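Long-range contact in tartronic semialdehyde reductase (Salmonella typhimurium, PDB 1YB4), which probably catalyses the NAD(P)H-dependent reduction of tartronate semialdehyde (2-hydroxy-3-oxopropanoate) to (R)-glycerate, as a member of the HIBADH-related family: residues A[68-77]-A[98-109]. Numbering follows the deposited sequence.
Sequences DTPQVEDVLF and ISPIETKRFAQR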
loop_
_atom_site.group_PDB
_atom_site.type_symbol
_atom_site.label_atom_id
_atom_site.label_comp_id
_atom_site.label_asym_id
_atom_site.label_seq_id
_atom_site.Cartn_x
_atom_site.Cartn_y
_atom_site.Cartn_z
ATOM N N ASP A 68 -5.348 7.128 27.230
ATOM C CA ASP A 68 -4.629 6.002 26.625
ATOM C C ASP A 68 -4.456 4.780 27.533
ATOM O O ASP A 68 -4.788 4.813 28.716
ATOM C CB ASP A 68 -3.252 6.484 26.168
ATOM C CG ASP A 68 -2.465 7.126 27.301
ATOM O OD1 ASP A 68 -2.091 6.398 28.248
ATOM O OD2 ASP A 68 -2.237 8.355 27.253
ATOM N N THR A 69 -3.915 3.706 26.966
ATOM C CA THR A 69 -3.698 2.464 27.697
ATOM C C THR A 69 -2.880 2.631 28.985
ATOM O O THR A 69 -3.258 2.129 30.035
ATOM C CB THR A 69 -2.992 1.431 26.806
ATOM O OG1 THR A 69 -3.737 1.259 25.599
ATOM C CG2 THR A 69 -2.867 0.085 27.525
ATOM N N PRO A 70 -1.740 3.329 28.916
ATOM C CA PRO A 70 -0.926 3.508 30.124
ATOM C C PRO A 70 -1.609 4.237 31.281
ATOM O O PRO A 70 -1.391 3.880 32.444
ATOM C CB PRO A 70 0.303 4.240 29.598
ATOM C CG PRO A 70 0.462 3.625 28.245
ATOM C CD PRO A 70 -0.963 3.683 27.719
ATOM N N GLN A 71 -2.417 5.254 30.967
ATOM C CA GLN A 71 -3.147 6.005 31.994
ATOM C C GLN A 71 -4.245 5.154 32.629
ATOM O O GLN A 71 -4.676 5.422 33.757
ATOM C CB GLN A 71 -3.793 7.247 31.413
ATOM C CG GLN A 71 -2.851 8.386 31.159
ATOM C CD GLN A 71 -3.597 9.595 30.653
ATOM O OE1 GLN A 71 -4.432 10.168 31.361
ATOM N NE2 GLN A 71 -3.322 9.981 29.412
ATOM N N VAL A 72 -4.718 4.148 31.900
ATOM C CA VAL A 72 -5.729 3.254 32.447
ATOM C C VAL A 72 -5.003 2.275 33.372
ATOM O O VAL A 72 -5.575 1.792 34.351
ATOM C CB VAL A 72 -6.466 2.453 31.345
ATOM C CG1 VAL A 72 -7.022 1.149 31.914
ATOM C CG2 VAL A 72 -7.603 3.267 30.802
ATOM N N GLU A 73 -3.738 1.996 33.074
ATOM C CA GLU A 73 -2.971 1.062 33.892
ATOM C C GLU A 73 -2.588 1.689 35.229
ATOM O O GLU A 73 -2.584 1.017 36.261
ATOM C CB GLU A 73 -1.707 0.616 33.163
ATOM C CG GLU A 73 -0.988 -0.519 33.868
ATOM C CD GLU A 73 0.342 -0.870 33.227
ATOM O OE1 GLU A 73 0.372 -1.103 31.993
ATOM O OE2 GLU A 73 1.353 -0.918 33.965
ATOM N N ASP A 74 -2.275 2.980 35.203
ATOM C CA ASP A 74 -1.889 3.687 36.410
ATOM C C ASP A 74 -3.108 3.882 37.305
ATOM O O ASP A 74 -3.013 3.784 38.526
ATOM C CB ASP A 74 -1.273 5.039 36.047
ATOM C CG ASP A 74 -0.548 5.682 37.216
ATOM O OD1 ASP A 74 -0.163 6.862 37.088
ATOM O OD2 ASP A 74 -0.360 5.011 38.254
ATOM N N VAL A 75 -4.258 4.166 36.704
ATOM C CA VAL A 75 -5.466 4.339 37.493
ATOM C C VAL A 75 -5.730 3.029 38.209
ATOM O O VAL A 75 -6.136 3.005 39.367
ATOM C CB VAL A 75 -6.687 4.676 36.618
ATOM C CG1 VAL A 75 -7.972 4.447 37.404
ATOM C CG2 VAL A 75 -6.610 6.120 36.169
ATOM N N LEU A 76 -5.490 1.933 37.506
ATOM C CA LEU A 76 -5.705 0.621 38.081
ATOM C C LEU A 76 -4.647 0.241 39.104
ATOM O O LEU A 76 -4.964 -0.018 40.264
ATOM C CB LEU A 76 -5.758 -0.432 36.971
ATOM C CG LEU A 76 -7.127 -0.984 36.540
ATOM C CD1 LEU A 76 -8.255 -0.105 37.042
ATOM C CD2 LEU A 76 -7.161 -1.100 35.018
ATOM N N PHE A 77 -3.387 0.223 38.696
ATOM C CA PHE A 77 -2.344 -0.182 39.626
ATOM C C PHE A 77 -1.255 0.857 39.871
ATOM O O PHE A 77 -0.085 0.630 39.568
ATOM C CB PHE A 77 -1.733 -1.492 39.130
ATOM C CG PHE A 77 -2.714 -2.362 38.399
ATOM C CD1 PHE A 77 -2.805 -2.316 37.010
ATOM C CD2 PHE A 77 -3.575 -3.199 39.096
ATOM C CE1 PHE A 77 -3.741 -3.091 36.325
ATOM C CE2 PHE A 77 -4.518 -3.978 38.415
ATOM C CZ PHE A 77 -4.600 -3.923 37.030
ATOM N N ILE A 98 -8.562 1.490 24.682
ATOM C CA ILE A 98 -7.155 1.181 24.861
ATOM C C ILE A 98 -6.824 -0.140 24.185
ATOM O O ILE A 98 -7.636 -0.691 23.439
ATOM C CB ILE A 98 -6.782 1.097 26.368
ATOM C CG1 ILE A 98 -7.323 -0.194 26.985
ATOM C CG2 ILE A 98 -7.379 2.281 27.108
ATOM C CD1 ILE A 98 -7.035 -0.329 28.482
ATOM N N SER A 99 -5.637 -0.649 24.482
ATOM C CA SER A 99 -5.147 -1.876 23.897
ATOM C C SER A 99 -5.874 -3.137 24.308
ATOM O O SER A 99 -6.020 -3.422 25.493
ATOM C CB SER A 99 -3.666 -2.039 24.207
ATOM O OG SER A 99 -3.257 -3.370 23.953
ATOM N N PRO A 100 -6.328 -3.919 23.319
ATOM C CA PRO A 100 -7.046 -5.178 23.543
ATOM C C PRO A 100 -6.215 -6.190 24.341
ATOM O O PRO A 100 -6.708 -6.775 25.303
ATOM C CB PRO A 100 -7.349 -5.655 22.122
ATOM C CG PRO A 100 -7.525 -4.344 21.375
ATOM C CD PRO A 100 -6.363 -3.544 21.890
ATOM N N ILE A 101 -4.955 -6.375 23.941
ATOM C CA ILE A 101 -4.041 -7.298 24.620
ATOM C C ILE A 101 -3.798 -6.866 26.081
ATOM O O ILE A 101 -3.742 -7.704 26.992
ATOM C CB ILE A 101 -2.657 -7.372 23.901
ATOM C CG1 ILE A 101 -2.820 -7.881 22.466
ATOM C CG2 ILE A 101 -1.723 -8.289 24.662
ATOM C CD1 ILE A 101 -3.513 -6.906 21.539
ATOM N N GLU A 102 -3.644 -5.559 26.289
ATOM C CA GLU A 102 -3.420 -4.995 27.618
ATOM C C GLU A 102 -4.623 -5.250 28.507
ATOM O O GLU A 102 -4.495 -5.725 29.629
ATOM C CB GLU A 102 -3.213 -3.484 27.521
ATOM C CG GLU A 102 -2.031 -3.094 26.704
ATOM C CD GLU A 102 -0.762 -3.550 27.345
ATOM O OE1 GLU A 102 -0.364 -2.935 28.358
ATOM O OE2 GLU A 102 -0.178 -4.533 26.843
ATOM N N THR A 103 -5.796 -4.898 27.997
ATOM C CA THR A 103 -7.029 -5.089 28.740
ATOM C C THR A 103 -7.120 -6.522 29.248
ATOM O O THR A 103 -7.565 -6.757 30.370
ATOM C CB THR A 103 -8.250 -4.756 27.869
ATOM O OG1 THR A 103 -8.288 -3.340 27.631
ATOM C CG2 THR A 103 -9.537 -5.192 28.554
ATOM N N LYS A 104 -6.685 -7.475 28.427
ATOM C CA LYS A 104 -6.710 -8.876 28.815
ATOM C C LYS A 104 -6.011 -9.052 30.154
ATOM O O LYS A 104 -6.549 -9.696 31.052
ATOM C CB LYS A 104 -6.011 -9.741 27.764
ATOM C CG LYS A 104 -6.726 -9.847 26.412
ATOM C CD LYS A 104 -7.782 -10.951 26.396
ATOM C CE LYS A 104 -8.380 -11.138 24.999
ATOM N NZ LYS A 104 -7.388 -11.618 23.993
ATOM N N ARG A 105 -4.823 -8.472 30.304
ATOM C CA ARG A 105 -4.112 -8.641 31.564
ATOM C C ARG A 105 -4.542 -7.709 32.697
ATOM O O ARG A 105 -4.405 -8.057 33.866
ATOM C CB ARG A 105 -2.595 -8.579 31.357
ATOM C CG ARG A 105 -2.011 -7.213 31.122
ATOM C CD ARG A 105 -0.503 -7.253 31.377
ATOM N NE ARG A 105 0.156 -5.990 31.059
ATOM C CZ ARG A 105 0.310 -5.515 29.825
ATOM N NH1 ARG A 105 -0.148 -6.198 28.780
ATOM N NH2 ARG A 105 0.929 -4.355 29.642
ATOM N N PHE A 106 -5.061 -6.533 32.375
ATOM C CA PHE A 106 -5.530 -5.639 33.434
ATOM C C PHE A 106 -6.688 -6.364 34.119
ATOM O O PHE A 106 -6.780 -6.419 35.351
ATOM C CB PHE A 106 -6.043 -4.319 32.850
ATOM C CG PHE A 106 -4.965 -3.435 32.283
ATOM C CD1 PHE A 106 -3.637 -3.855 32.246
ATOM C CD2 PHE A 106 -5.283 -2.171 31.786
ATOM C CE1 PHE A 106 -2.641 -3.028 31.720
ATOM C CE2 PHE A 106 -4.295 -1.335 31.258
ATOM C CZ PHE A 106 -2.970 -1.765 31.224
ATOM N N ALA A 107 -7.561 -6.933 33.290
ATOM C CA ALA A 107 -8.734 -7.661 33.747
ATOM C C ALA A 107 -8.386 -8.773 34.721
ATOM O O ALA A 107 -8.825 -8.744 35.869
ATOM C CB ALA A 107 -9.498 -8.237 32.550
ATOM N N GLN A 108 -7.600 -9.752 34.282
ATOM C CA GLN A 108 -7.265 -10.853 35.179
ATOM C C GLN A 108 -6.504 -10.389 36.416
ATOM O O GLN A 108 -6.529 -11.066 37.440
ATOM C CB GLN A 108 -6.487 -11.951 34.449
ATOM C CG GLN A 108 -5.087 -11.593 34.031
ATOM C CD GLN A 108 -4.420 -12.737 33.284
ATOM O OE1 GLN A 108 -4.378 -13.870 33.776
ATOM N NE2 GLN A 108 -3.894 -12.450 32.091
ATOM N N ARG A 109 -5.834 -9.242 36.330
ATOM C CA ARG A 109 -5.122 -8.725 37.492
ATOM C C ARG A 109 -6.182 -8.321 38.496
ATOM O O ARG A 109 -6.165 -8.760 39.640
ATOM C CB ARG A 109 -4.276 -7.505 37.143
ATOM C CG ARG A 109 -2.883 -7.819 36.649
ATOM C CD ARG A 109 -1.922 -6.731 37.102
ATOM N NE ARG A 109 -1.146 -6.157 36.005
ATOM C CZ ARG A 109 -0.399 -5.067 36.127
ATOM N NH1 ARG A 109 -0.334 -4.440 37.296
ATOM N NH2 ARG A 109 0.279 -4.602 35.086
#
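Phe106 of helix 100-109 enters helix 69-77 of the Rossmann-type NAD-binding domain as a knob into a hole formed by Val72, Glu73, Leu76 and Phe77. The two helices run side by side, their axes 10.8 Å apart and only 6° from parallel, as expected of the helices of two successive beta-alpha-beta crossovers, which follow the adjacent parallel strands 61-64 and 90-94. The Phe106 ring points its edge at helix 69-77: Thr69 O lies in the ring plane, and Val72 CG1 meets CE2 at the rim. Glu73 crosses this ring at about a right angle. With its CG anti to the backbone N, it runs outward past the ring, CB 3.3 Å from Phe106 CZ, and its OE2 makes a long salt bridge to Arg109 NH2 at 4.0 Å.

At the C-terminal end, Phe77 turns an edge toward the face of Phe106 in an offset edge-to-face pair, the planes 75° apart. One face of Phe77 carries the guanidinium of Arg109, laid almost flat at 23° as a cation-pi stack, with Arg109 CZ 4.1 Å from the ring centroid; the bend at chi2 brings CD over the same face as a CH-pi contact, and the one at chi3 turns the guanidinium down onto the ring. Leu76 CB backs the opposite face. Leu76 also touches Ile64 and Tyr117 of strands 61-64 and 115-123, seating the helix on the sheet.

The N-terminal ends meet through Thr69, whose CG2 packs on Glu102 CG at 3.4 Å. Its OG1 accepts the one hydrogen bond between the two segments, donated at 2.9 Å by the backbone N of Ser99, the N-cap residue of helix 100-109.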